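Long-range contacts in protein MJ1225 (Methanocaldococcus jannaschii, PDB 3LFZ), which probably senses cellular energy charge by binding adenine nucleotides between its paired CBS domains, as gamma subunits of AMP-activated protein kinase do: residues I8-K13 / L130-D135; I14-P19 / R37-N42; V49-S54 / E92-L97. All coordinates share one frame; numbering follows the deposited sequence.

From the N terminus, the irregular run 8-19 feeds two contacts in succession. Its first half opens contact 1, which closes only at 130-135, so that the loop it spans encloses both other contacts. Its second half, 14-19, forms contact 2 with strand 37-41, a short loop closed around helix 23-33. Contact 3 follows in series, bringing strand 48-53 up to the loop 92-97. Contacts 2 and 3 share the antiparallel pair of strands 37-41 and 48-53, and both touch the same ATP. Leu130 of contact 1 packs on Ile14 and Pro39 of contact 2. Together, contacts 1 and 3 tie the first CBS repeat to the second, while contact 2 holds the first together.

Contact 1 of 3, residues I8-K13 / L130-D135. With ATP (adenosine-5'-triphosphate), chain D.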
loop_
_atom_site.group_PDB
_atom_site.type_symbol
_atom_site.label_atom_id
_atom_site.label_comp_id
_atom_site.label_asym_id
_atom_site.label_seq_id
_atom_site.Cartn_x
_atom_site.Cartn_y
_atom_site.Cartn_z
ATOM N N ILE A 8 -16.313 9.358 10.181
ATOM C CA ILE A 8 -15.872 7.985 9.936
ATOM C C ILE A 8 -14.516 7.682 10.553
ATOM O O ILE A 8 -14.264 6.558 11.005
ATOM C CB ILE A 8 -15.744 7.680 8.443
ATOM C CG1 ILE A 8 -17.058 7.951 7.710
ATOM C CG2 ILE A 8 -15.308 6.227 8.221
ATOM C CD1 ILE A 8 -16.901 7.857 6.209
ATOM N N ALA A 9 -13.659 8.702 10.576
ATOM C CA ALA A 9 -12.234 8.532 10.826
ATOM C C ALA A 9 -11.899 7.617 11.994
ATOM O O ALA A 9 -12.536 7.664 13.051
ATOM C CB ALA A 9 -11.568 9.886 10.997
ATOM N N GLN A 10 -10.890 6.784 11.765
ATOM C CA GLN A 10 -10.381 5.842 12.744
ATOM C C GLN A 10 -10.146 6.627 14.029
ATOM O O GLN A 10 -9.252 7.475 14.109
ATOM C CB GLN A 10 -9.107 5.207 12.179
ATOM C CG GLN A 10 -9.142 5.243 10.626
ATOM C CD GLN A 10 -7.962 4.593 9.911
ATOM O OE1 GLN A 10 -6.998 5.271 9.546
ATOM N NE2 GLN A 10 -8.055 3.289 9.660
ATOM N N ASN A 11 -11.015 6.352 15.010
ATOM C CA ASN A 11 -11.077 7.093 16.270
ATOM C C ASN A 11 -9.964 6.624 17.178
ATOM O O ASN A 11 -9.790 7.116 18.296
ATOM C CB ASN A 11 -12.426 6.840 16.932
ATOM C CG ASN A 11 -12.807 5.369 16.928
ATOM O OD1 ASN A 11 -13.310 4.851 17.924
ATOM N ND2 ASN A 11 -12.574 4.689 15.804
ATOM N N LYS A 12 -9.243 5.625 16.673
ATOM C CA LYS A 12 -7.957 5.246 17.201
ATOM C C LYS A 12 -7.053 6.448 16.979
ATOM O O LYS A 12 -7.308 7.285 16.101
ATOM C CB LYS A 12 -7.439 4.028 16.423
ATOM C CG LYS A 12 -6.313 3.250 17.096
ATOM C CD LYS A 12 -4.951 3.609 16.529
ATOM C CE LYS A 12 -3.827 2.984 17.341
ATOM N NZ LYS A 12 -3.533 1.572 16.850
ATOM N N LYS A 13 -6.010 6.549 17.785
ATOM C CA LYS A 13 -5.020 7.578 17.565
ATOM C C LYS A 13 -4.098 7.120 16.452
ATOM O O LYS A 13 -3.818 5.927 16.311
ATOM C CB LYS A 13 -4.273 7.892 18.859
ATOM C CG LYS A 13 -4.887 9.053 19.668
ATOM C CD LYS A 13 -6.389 9.291 19.384
ATOM C CE LYS A 13 -7.308 8.420 20.237
ATOM N NZ LYS A 13 -8.737 8.572 19.808
ATOM N N LEU A 130 -6.918 10.381 10.212
ATOM C CA LEU A 130 -6.629 9.887 8.860
ATOM C C LEU A 130 -7.802 9.062 8.331
ATOM O O LEU A 130 -8.471 8.370 9.099
ATOM C CB LEU A 130 -5.335 9.059 8.850
ATOM C CG LEU A 130 -4.794 8.575 7.502
ATOM C CD1 LEU A 130 -3.317 8.887 7.360
ATOM C CD2 LEU A 130 -5.063 7.097 7.305
ATOM N N ILE A 131 -8.054 9.149 7.024
ATOM C CA ILE A 131 -9.108 8.357 6.378
ATOM C C ILE A 131 -8.549 7.574 5.182
ATOM O O ILE A 131 -7.770 8.105 4.391
ATOM C CB ILE A 131 -10.337 9.238 5.965
ATOM C CG1 ILE A 131 -11.478 8.392 5.388
ATOM C CG2 ILE A 131 -9.939 10.355 5.001
ATOM C CD1 ILE A 131 -12.586 8.107 6.373
ATOM N N THR A 132 -8.943 6.306 5.076
ATOM C CA THR A 132 -8.529 5.446 3.966
ATOM C C THR A 132 -9.736 5.060 3.124
ATOM O O THR A 132 -10.878 5.262 3.538
ATOM C CB THR A 132 -7.853 4.143 4.464
ATOM O OG1 THR A 132 -8.803 3.354 5.188
ATOM C CG2 THR A 132 -6.666 4.445 5.359
ATOM N N GLU A 133 -9.478 4.495 1.947
ATOM C CA GLU A 133 -10.536 3.977 1.087
ATOM C C GLU A 133 -11.324 2.873 1.787
ATOM O O GLU A 133 -12.523 2.721 1.550
ATOM C CB GLU A 133 -9.951 3.441 -0.219
ATOM C CG GLU A 133 -9.178 4.470 -1.021
ATOM C CD GLU A 133 -8.491 3.867 -2.224
ATOM O OE1 GLU A 133 -8.742 4.353 -3.343
ATOM O OE2 GLU A 133 -7.710 2.906 -2.053
ATOM N N ARG A 134 -10.645 2.114 2.646
ATOM C CA ARG A 134 -11.278 1.047 3.420
ATOM C C ARG A 134 -12.321 1.577 4.402
ATOM O O ARG A 134 -13.400 0.997 4.523
ATOM C CB ARG A 134 -10.236 0.210 4.167
ATOM C CG ARG A 134 -10.791 -1.096 4.737
ATOM C CD ARG A 134 -9.682 -2.106 4.973
ATOM N NE ARG A 134 -8.881 -2.290 3.765
ATOM C CZ ARG A 134 -7.586 -2.585 3.753
ATOM N NH1 ARG A 134 -6.927 -2.746 4.891
ATOM N NH2 ARG A 134 -6.950 -2.717 2.598
ATOM N N ASP A 135 -11.991 2.664 5.097
ATOM C CA ASP A 135 -12.922 3.306 6.028
ATOM C C ASP A 135 -14.193 3.758 5.312
ATOM O O ASP A 135 -15.294 3.587 5.833
ATOM C CB ASP A 135 -12.276 4.510 6.719
ATOM C CG ASP A 135 -10.994 4.158 7.453
ATOM O OD1 ASP A 135 -10.849 3.008 7.923
ATOM O OD2 ASP A 135 -10.131 5.051 7.562
HETATM P PG ATP D . -3.553 -2.932 4.064
HETATM O O1G ATP D . -3.177 -1.603 3.217
HETATM O O2G ATP D . -2.370 -3.500 4.754
HETATM O O3G ATP D . -4.641 -2.404 5.125
HETATM P PB ATP D . -3.735 -4.188 1.594
HETATM O O1B ATP D . -4.879 -4.243 0.667
HETATM O O2B ATP D . -2.677 -3.182 1.376
HETATM O O3B ATP D . -4.281 -4.003 3.086
HETATM P PA ATP D . -1.410 -5.718 1.725
HETATM O O1A ATP D . -0.790 -5.288 0.452
HETATM O O2A ATP D . -1.006 -5.046 2.979
HETATM O O3A ATP D . -3.018 -5.635 1.590
HETATM O "O5'" ATP D . -1.183 -7.290 1.894
HETATM C "C5'" ATP D . -1.056 -7.899 3.191
HETATM C "C4'" ATP D . -0.890 -9.417 3.045
HETATM O "O4'" ATP D . -2.094 -9.958 2.430
HETATM C "C3'" ATP D . 0.275 -9.698 2.088
HETATM O "O3'" ATP D . 1.059 -10.781 2.592
HETATM C "C2'" ATP D . -0.410 -10.096 0.783
HETATM O "O2'" ATP D . 0.386 -11.040 0.055
HETATM C "C1'" ATP D . -1.714 -10.728 1.268
HETATM N N9 ATP D . -2.786 -10.548 0.252
HETATM C C8 ATP D . -3.101 -9.408 -0.371
HETATM N N7 ATP D . -4.114 -9.623 -1.211
HETATM C C5 ATP D . -4.448 -10.906 -1.121
HETATM C C6 ATP D . -5.408 -11.696 -1.740
HETATM N N6 ATP D . -6.236 -11.171 -2.643
HETATM N N1 ATP D . -5.486 -13.001 -1.413
HETATM C C2 ATP D . -4.667 -13.536 -0.518
HETATM N N3 ATP D . -3.741 -12.807 0.088
HETATM C C4 ATP D . -3.609 -11.496 -0.189
#
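Ile8 and Ile131 make the apolar part of this contact, CG2 of Ile8 lying 3.8 Å from CD1 of Ile131. The same CG2, anti to the backbone N, also rests against CB and the carbonyl oxygen of Asp135. Ala9 meets the carbonyl of Leu130 through its methyl group, and Ile103 and Ala139 pack on Ile8 from helices nearby.

The polar part centres on Gln10, whose extended chain runs across the Asp135 carboxylate at about a right angle, with amide and carboxylate planes 59° apart. CG of Gln10 comes as close as 3.2 Å to OD2 of Asp135, and NE2 of Gln10 lies 3.3 Å from OD1 of Asp135. Gln10 also runs alongside Leu130, pointing the same way, with OE1 of Gln10 3.5 Å from CD2 of Leu130.

Hydrogen bonds within 130-135 keep that carboxylate in place. Thr132 N donates to Asp135 OD2 over 3.0 Å, approaching from above the carboxylate plane, and Asp135 N returns a longer bond of 3.3 Å to Thr132 OG1.

Charge pairing takes over at Arg134, which reaches a bound ATP; its NH2 donates to O3B of that nucleotide over 3.0 Å. Glu272 and Asp253 form salt bridges with the same guanidinium and probably help to orient it.

Reciprocal bonds between Thr132 and Asp135 define a capping box at the start of helix 133-140, and the N-terminal run of the first CBS repeat packs against this strand-to-helix turn of the second.

Contact 2 of 3, residues I14-P19 / R37-N42; sequences IVTVYP and RLPVVN. With ATP (adenosine-5'-triphosphate), chain B.
Val17 and Val40 face each other in a single beta bridge of parallel pattern. Val17 N donates to Pro39 O over 3.3 Å, and Val41 N donates to Val17 O over 3.0 Å with an angle of 168° at the hydrogen, so one residue of 14-19 straddles two peptides of the strand. CA-H...O contacts add to this: Val17 O also receives the CA of Val40, and Val41 O that of Tyr18.

Apolar groups fill both flanks. Val15 CG1 lies alongside Leu38 CD2 at 3.8 Å, while Val17 reaches CD1 of the same leucine with CG1 and Val40 with CG2. The Pro19 ring packs on Val40 CG1, and Ile14 CG2 meets Pro39 CG across it.

At the strand's start, Arg37 serves the nucleotide. Its chain, bent at chi3 (-47°), brings the guanidinium edge in plane with O2B of ATP, which takes NH1 at 2.8 Å and NH2 at 3.1 Å. A leucine here would probably leave that beta-phosphate oxygen without both donors and its negative charge less well balanced.

With helix 23-33 between the bridged segments, the arrangement resembles a beta-alpha-beta unit, consistent with the start of the CBS fold.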
loop_
_atom_site.group_PDB
_atom_site.type_symbol
_atom_site.label_atom_id
_atom_site.label_comp_id
_atom_site.label_asym_id
_atom_site.label_seq_id
_atom_site.Cartn_x
_atom_site.Cartn_y
_atom_site.Cartn_z
ATOM N N ILE A 14 -3.651 8.070 15.639
ATOM C CA ILE A 14 -2.884 7.726 14.453
ATOM C C ILE A 14 -1.417 7.534 14.815
ATOM O O ILE A 14 -0.821 8.373 15.497
ATOM C CB ILE A 14 -3.060 8.790 13.333
ATOM C CG1 ILE A 14 -4.551 9.042 13.038
ATOM C CG2 ILE A 14 -2.293 8.396 12.063
ATOM C CD1 ILE A 14 -5.378 7.794 12.679
ATOM N N VAL A 15 -0.852 6.415 14.370
ATOM C CA VAL A 15 0.566 6.141 14.561
ATOM C C VAL A 15 1.389 7.018 13.614
ATOM O O VAL A 15 1.147 7.041 12.403
ATOM C CB VAL A 15 0.894 4.642 14.353
ATOM C CG1 VAL A 15 2.387 4.400 14.461
ATOM C CG2 VAL A 15 0.155 3.786 15.373
ATOM N N THR A 16 2.343 7.751 14.184
ATOM C CA THR A 16 3.211 8.635 13.409
ATOM C C THR A 16 4.689 8.439 13.723
ATOM O O THR A 16 5.057 7.817 14.728
ATOM C CB THR A 16 2.887 10.132 13.651
ATOM O OG1 THR A 16 3.104 10.456 15.030
ATOM C CG2 THR A 16 1.456 10.458 13.267
ATOM N N VAL A 17 5.525 8.983 12.843
ATOM C CA VAL A 17 6.950 9.172 13.113
ATOM C C VAL A 17 7.351 10.633 12.860
ATOM O O VAL A 17 6.530 11.448 12.421
ATOM C CB VAL A 17 7.848 8.205 12.286
ATOM C CG1 VAL A 17 7.646 6.761 12.734
ATOM C CG2 VAL A 17 7.590 8.355 10.784
ATOM N N TYR A 18 8.616 10.947 13.137
ATOM C CA TYR A 18 9.157 12.297 13.000
ATOM C C TYR A 18 10.219 12.320 11.901
ATOM O O TYR A 18 10.766 11.271 11.566
ATOM C CB TYR A 18 9.752 12.752 14.339
ATOM C CG TYR A 18 8.872 12.419 15.521
ATOM C CD1 TYR A 18 7.728 13.167 15.795
ATOM C CD2 TYR A 18 9.173 11.344 16.357
ATOM C CE1 TYR A 18 6.908 12.857 16.878
ATOM C CE2 TYR A 18 8.362 11.026 17.442
ATOM C CZ TYR A 18 7.233 11.786 17.696
ATOM O OH TYR A 18 6.427 11.477 18.769
ATOM N N PRO A 19 10.520 13.510 11.335
ATOM C CA PRO A 19 11.498 13.585 10.242
ATOM C C PRO A 19 12.853 12.985 10.605
ATOM O O PRO A 19 13.557 12.475 9.729
ATOM C CB PRO A 19 11.654 15.092 10.008
ATOM C CG PRO A 19 10.403 15.690 10.516
ATOM C CD PRO A 19 9.985 14.842 11.677
ATOM N N ARG A 37 1.075 2.733 6.365
ATOM C CA ARG A 37 1.085 4.162 6.006
ATOM C C ARG A 37 1.291 5.056 7.236
ATOM O O ARG A 37 0.440 5.105 8.128
ATOM C CB ARG A 37 -0.213 4.533 5.281
ATOM C CG ARG A 37 -0.272 5.964 4.756
ATOM C CD ARG A 37 -1.699 6.366 4.382
ATOM N NE ARG A 37 -2.363 5.345 3.572
ATOM C CZ ARG A 37 -2.388 5.326 2.242
ATOM N NH1 ARG A 37 -1.791 6.284 1.541
ATOM N NH2 ARG A 37 -3.019 4.346 1.610
ATOM N N LEU A 38 2.421 5.765 7.267
ATOM C CA LEU A 38 2.806 6.584 8.423
ATOM C C LEU A 38 3.000 8.064 8.085
ATOM O O LEU A 38 3.932 8.416 7.356
ATOM C CB LEU A 38 4.094 6.055 9.067
ATOM C CG LEU A 38 4.189 4.629 9.617
ATOM C CD1 LEU A 38 5.610 4.366 10.097
ATOM C CD2 LEU A 38 3.195 4.390 10.742
ATOM N N PRO A 39 2.122 8.933 8.623
ATOM C CA PRO A 39 2.305 10.379 8.545
ATOM C C PRO A 39 3.566 10.796 9.287
ATOM O O PRO A 39 3.839 10.296 10.384
ATOM C CB PRO A 39 1.073 10.935 9.271
ATOM C CG PRO A 39 0.074 9.832 9.245
ATOM C CD PRO A 39 0.868 8.572 9.308
ATOM N N VAL A 40 4.343 11.681 8.674
ATOM C CA VAL A 40 5.509 12.243 9.325
ATOM C C VAL A 40 5.120 13.625 9.833
ATOM O O VAL A 40 4.642 14.474 9.070
ATOM C CB VAL A 40 6.737 12.307 8.388
ATOM C CG1 VAL A 40 7.974 12.738 9.161
ATOM C CG2 VAL A 40 6.981 10.952 7.727
ATOM N N VAL A 41 5.298 13.824 11.135
ATOM C CA VAL A 41 4.921 15.070 11.796
ATOM C C VAL A 41 6.071 15.652 12.618
ATOM O O VAL A 41 7.018 14.943 12.969
ATOM C CB VAL A 41 3.680 14.885 12.724
ATOM C CG1 VAL A 41 2.459 14.425 11.932
ATOM C CG2 VAL A 41 3.983 13.924 13.885
ATOM N N ASN A 42 5.976 16.945 12.921
ATOM C CA ASN A 42 6.858 17.578 13.901
ATOM C C ASN A 42 6.496 17.140 15.315
ATOM O O ASN A 42 5.331 16.854 15.607
ATOM C CB ASN A 42 6.781 19.100 13.812
ATOM C CG ASN A 42 7.004 19.620 12.409
ATOM O OD1 ASN A 42 6.233 20.444 11.917
ATOM N ND2 ASN A 42 8.063 19.148 11.758
HETATM P PG ATP B . -3.138 2.265 -2.088
HETATM O O1G ATP B . -2.397 1.330 -3.168
HETATM O O2G ATP B . -4.277 3.003 -2.687
HETATM O O3G ATP B . -3.629 1.222 -0.946
HETATM P PB ATP B . -1.535 4.671 -1.910
HETATM O O1B ATP B . -1.516 4.771 -3.387
HETATM O O2B ATP B . -2.293 5.663 -1.120
HETATM O O3B ATP B . -1.962 3.173 -1.422
HETATM P PA ATP B . 1.118 3.736 -1.772
HETATM O O1A ATP B . 1.472 2.948 -0.573
HETATM O O2A ATP B . 0.782 3.046 -3.038
HETATM O O3A ATP B . -0.032 4.764 -1.353
HETATM O "O5'" ATP B . 2.343 4.749 -2.031
HETATM C "C5'" ATP B . 2.636 5.339 -3.309
HETATM C "C4'" ATP B . 3.304 6.710 -3.115
HETATM O "O4'" ATP B . 2.251 7.634 -2.727
HETATM C "C3'" ATP B . 4.326 6.693 -1.966
HETATM O "O3'" ATP B . 5.486 7.430 -2.360
HETATM C "C2'" ATP B . 3.588 7.388 -0.821
HETATM O "O2'" ATP B . 4.496 8.069 0.049
HETATM C "C1'" ATP B . 2.709 8.380 -1.579
HETATM N N9 ATP B . 1.505 8.771 -0.799
HETATM C C8 ATP B . 0.636 7.951 -0.199
HETATM N N7 ATP B . -0.314 8.671 0.400
HETATM C C5 ATP B . -0.055 9.955 0.175
HETATM C C6 ATP B . -0.675 11.150 0.530
HETATM N N6 ATP B . -1.787 11.164 1.263
HETATM N N1 ATP B . -0.130 12.307 0.121
HETATM C C2 ATP B . 0.979 12.331 -0.610
HETATM N N3 ATP B . 1.591 11.210 -0.964
HETATM C C4 ATP B . 1.100 10.016 -0.590
#

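Contact 3 of 3, residues V49-S54 / E92-L97; sequences VGIITS and ENVITL. With ATP (adenosine-5'-triphosphate), chain B.
Ile51 and Val94, whose CG2 atoms lie 4.1 Å apart, meet beside the adenine of ATP, one covering a ring face and the other reaching over its rim. Ile51 CG2 stands over that face, 3.7 Å from C4, with CD1 further along the same side. Val94 CG1 approaches N1 obliquely from above at 3.4 Å. From the other side of the ring plane Ile95 CB also comes obliquely to N1, at 3.6 Å. The Watson-Crick edge is read by backbone: Ile95 N donates to N1 over 2.8 Å, and N6 gives a straight bond of 173° to Ile95 O. This is the adenine pocket of a CBS pair, built from both repeats.

The two branches of Val94 divide the work. With chi1 at -176°, CG1 is anti to the backbone N and turned to the nucleotide. CG2 of Val94 presses on the glycine opposite, 3.6 Å from Gly50 C. Gly50 belongs with Val49 to a classic beta bulge opposite Val40. At the other end of the strand, Thr53 N-caps the following helix, and its OG1 also lies near the alpha-phosphate.

Beyond the pocket Glu92 draws its CG up to Val49 O, and one water donates to Val49 O at 2.7 Å and to Glu92 OE2 at 2.6 Å.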
loop_
_atom_site.group_PDB
_atom_site.type_symbol
_atom_site.label_atom_id
_atom_site.label_comp_id
_atom_site.label_asym_id
_atom_site.label_seq_id
_atom_site.Cartn_x
_atom_site.Cartn_y
_atom_site.Cartn_z
ATOM N N VAL A 49 4.288 17.021 7.931
ATOM C CA VAL A 49 5.354 17.503 7.057
ATOM C C VAL A 49 5.735 16.454 6.022
ATOM O O VAL A 49 6.492 16.736 5.093
ATOM C CB VAL A 49 6.618 17.963 7.848
ATOM C CG1 VAL A 49 6.276 19.098 8.810
ATOM C CG2 VAL A 49 7.270 16.793 8.585
ATOM N N GLY A 50 5.211 15.243 6.190
ATOM C CA GLY A 50 5.524 14.147 5.285
ATOM C C GLY A 50 4.650 12.929 5.488
ATOM O O GLY A 50 3.799 12.897 6.380
ATOM N N ILE A 51 4.854 11.935 4.631
ATOM C CA ILE A 51 4.190 10.642 4.740
ATOM C C ILE A 51 5.136 9.582 4.176
ATOM O O ILE A 51 5.880 9.843 3.228
ATOM C CB ILE A 51 2.794 10.633 4.030
ATOM C CG1 ILE A 51 1.994 9.375 4.389
ATOM C CG2 ILE A 51 2.925 10.825 2.507
ATOM C CD1 ILE A 51 0.477 9.560 4.292
ATOM N N ILE A 52 5.132 8.406 4.791
ATOM C CA ILE A 52 5.938 7.294 4.310
ATOM C C ILE A 52 5.115 6.010 4.315
ATOM O O ILE A 52 4.492 5.663 5.325
ATOM C CB ILE A 52 7.272 7.143 5.093
ATOM C CG1 ILE A 52 8.121 6.028 4.479
ATOM C CG2 ILE A 52 7.027 6.915 6.597
ATOM C CD1 ILE A 52 9.585 6.279 4.558
ATOM N N THR A 53 5.094 5.333 3.170
ATOM C CA THR A 53 4.361 4.083 3.027
ATOM C C THR A 53 5.321 2.963 2.672
ATOM O O THR A 53 6.518 3.197 2.460
ATOM C CB THR A 53 3.253 4.162 1.939
ATOM O OG1 THR A 53 3.850 4.179 0.636
ATOM C CG2 THR A 53 2.375 5.394 2.123
ATOM N N SER A 54 4.786 1.746 2.605
ATOM C CA SER A 54 5.561 0.583 2.195
ATOM C C SER A 54 6.096 0.746 0.778
ATOM O O SER A 54 7.140 0.189 0.445
ATOM C CB SER A 54 4.729 -0.695 2.309
ATOM O OG SER A 54 3.651 -0.689 1.393
ATOM N N GLU A 92 6.913 14.484 0.563
ATOM C CA GLU A 92 6.477 15.775 1.083
ATOM C C GLU A 92 5.375 16.313 0.172
ATOM O O GLU A 92 4.978 15.628 -0.770
ATOM C CB GLU A 92 7.662 16.731 1.185
ATOM C CG GLU A 92 8.823 16.157 1.992
ATOM C CD GLU A 92 9.963 17.135 2.160
ATOM O OE1 GLU A 92 11.129 16.719 1.993
ATOM O OE2 GLU A 92 9.693 18.319 2.453
ATOM N N ASN A 93 4.867 17.515 0.447
ATOM C CA ASN A 93 3.724 18.042 -0.305
ATOM C C ASN A 93 2.574 17.024 -0.230
ATOM O O ASN A 93 2.052 16.575 -1.254
ATOM C CB ASN A 93 4.137 18.336 -1.763
ATOM C CG ASN A 93 3.099 19.144 -2.535
ATOM O OD1 ASN A 93 2.254 19.828 -1.953
ATOM N ND2 ASN A 93 3.171 19.074 -3.861
ATOM N N VAL A 94 2.206 16.656 0.998
ATOM C CA VAL A 94 1.238 15.581 1.268
ATOM C C VAL A 94 -0.180 15.955 0.834
ATOM O O VAL A 94 -0.585 17.107 0.968
ATOM C CB VAL A 94 1.227 15.210 2.782
ATOM C CG1 VAL A 94 0.290 14.032 3.065
ATOM C CG2 VAL A 94 2.633 14.893 3.266
ATOM N N ILE A 95 -0.927 14.986 0.310
ATOM C CA ILE A 95 -2.349 15.194 0.037
ATOM C C ILE A 95 -3.162 14.940 1.310
ATOM O O ILE A 95 -3.239 13.810 1.798
ATOM C CB ILE A 95 -2.862 14.324 -1.133
ATOM C CG1 ILE A 95 -2.086 14.649 -2.411
ATOM C CG2 ILE A 95 -4.362 14.549 -1.351
ATOM C CD1 ILE A 95 -2.280 13.655 -3.532
ATOM N N THR A 96 -3.754 16.009 1.838
ATOM C CA THR A 96 -4.495 15.966 3.100
ATOM C C THR A 96 -5.934 16.445 2.915
ATOM O O THR A 96 -6.271 17.036 1.886
ATOM C CB THR A 96 -3.831 16.850 4.186
ATOM O OG1 THR A 96 -3.920 18.230 3.807
ATOM C CG2 THR A 96 -2.363 16.470 4.394
ATOM N N LEU A 97 -6.773 16.191 3.917
ATOM C CA LEU A 97 -8.120 16.758 3.960
ATOM C C LEU A 97 -8.296 17.645 5.191
ATOM O O LEU A 97 -7.782 17.333 6.268
ATOM C CB LEU A 97 -9.186 15.658 3.939
ATOM C CG LEU A 97 -9.252 14.722 2.726
ATOM C CD1 LEU A 97 -10.132 13.527 3.036
ATOM C CD2 LEU A 97 -9.741 15.440 1.469
HETATM P PG ATP B . -3.138 2.265 -2.088
HETATM O O1G ATP B . -2.397 1.330 -3.168
HETATM O O2G ATP B . -4.277 3.003 -2.687
HETATM O O3G ATP B . -3.629 1.222 -0.946
HETATM P PB ATP B . -1.535 4.671 -1.910
HETATM O O1B ATP B . -1.516 4.771 -3.387
HETATM O O2B ATP B . -2.293 5.663 -1.120
HETATM O O3B ATP B . -1.962 3.173 -1.422
HETATM P PA ATP B . 1.118 3.736 -1.772
HETATM O O1A ATP B . 1.472 2.948 -0.573
HETATM O O2A ATP B . 0.782 3.046 -3.038
HETATM O O3A ATP B . -0.032 4.764 -1.353
HETATM O "O5'" ATP B . 2.343 4.749 -2.031
HETATM C "C5'" ATP B . 2.636 5.339 -3.309
HETATM C "C4'" ATP B . 3.304 6.710 -3.115
HETATM O "O4'" ATP B . 2.251 7.634 -2.727
HETATM C "C3'" ATP B . 4.326 6.693 -1.966
HETATM O "O3'" ATP B . 5.486 7.430 -2.360
HETATM C "C2'" ATP B . 3.588 7.388 -0.821
HETATM O "O2'" ATP B . 4.496 8.069 0.049
HETATM C "C1'" ATP B . 2.709 8.380 -1.579
HETATM N N9 ATP B . 1.505 8.771 -0.799
HETATM C C8 ATP B . 0.636 7.951 -0.199
HETATM N N7 ATP B . -0.314 8.671 0.400
HETATM C C5 ATP B . -0.055 9.955 0.175
HETATM C C6 ATP B . -0.675 11.150 0.530
HETATM N N6 ATP B . -1.787 11.164 1.263
HETATM N N1 ATP B . -0.130 12.307 0.121
HETATM C C2 ATP B . 0.979 12.331 -0.610
HETATM N N3 ATP B . 1.591 11.210 -0.964
HETATM C C4 ATP B . 1.100 10.016 -0.590
HETATM O O HOH W 1 8.081 18.791 4.391
#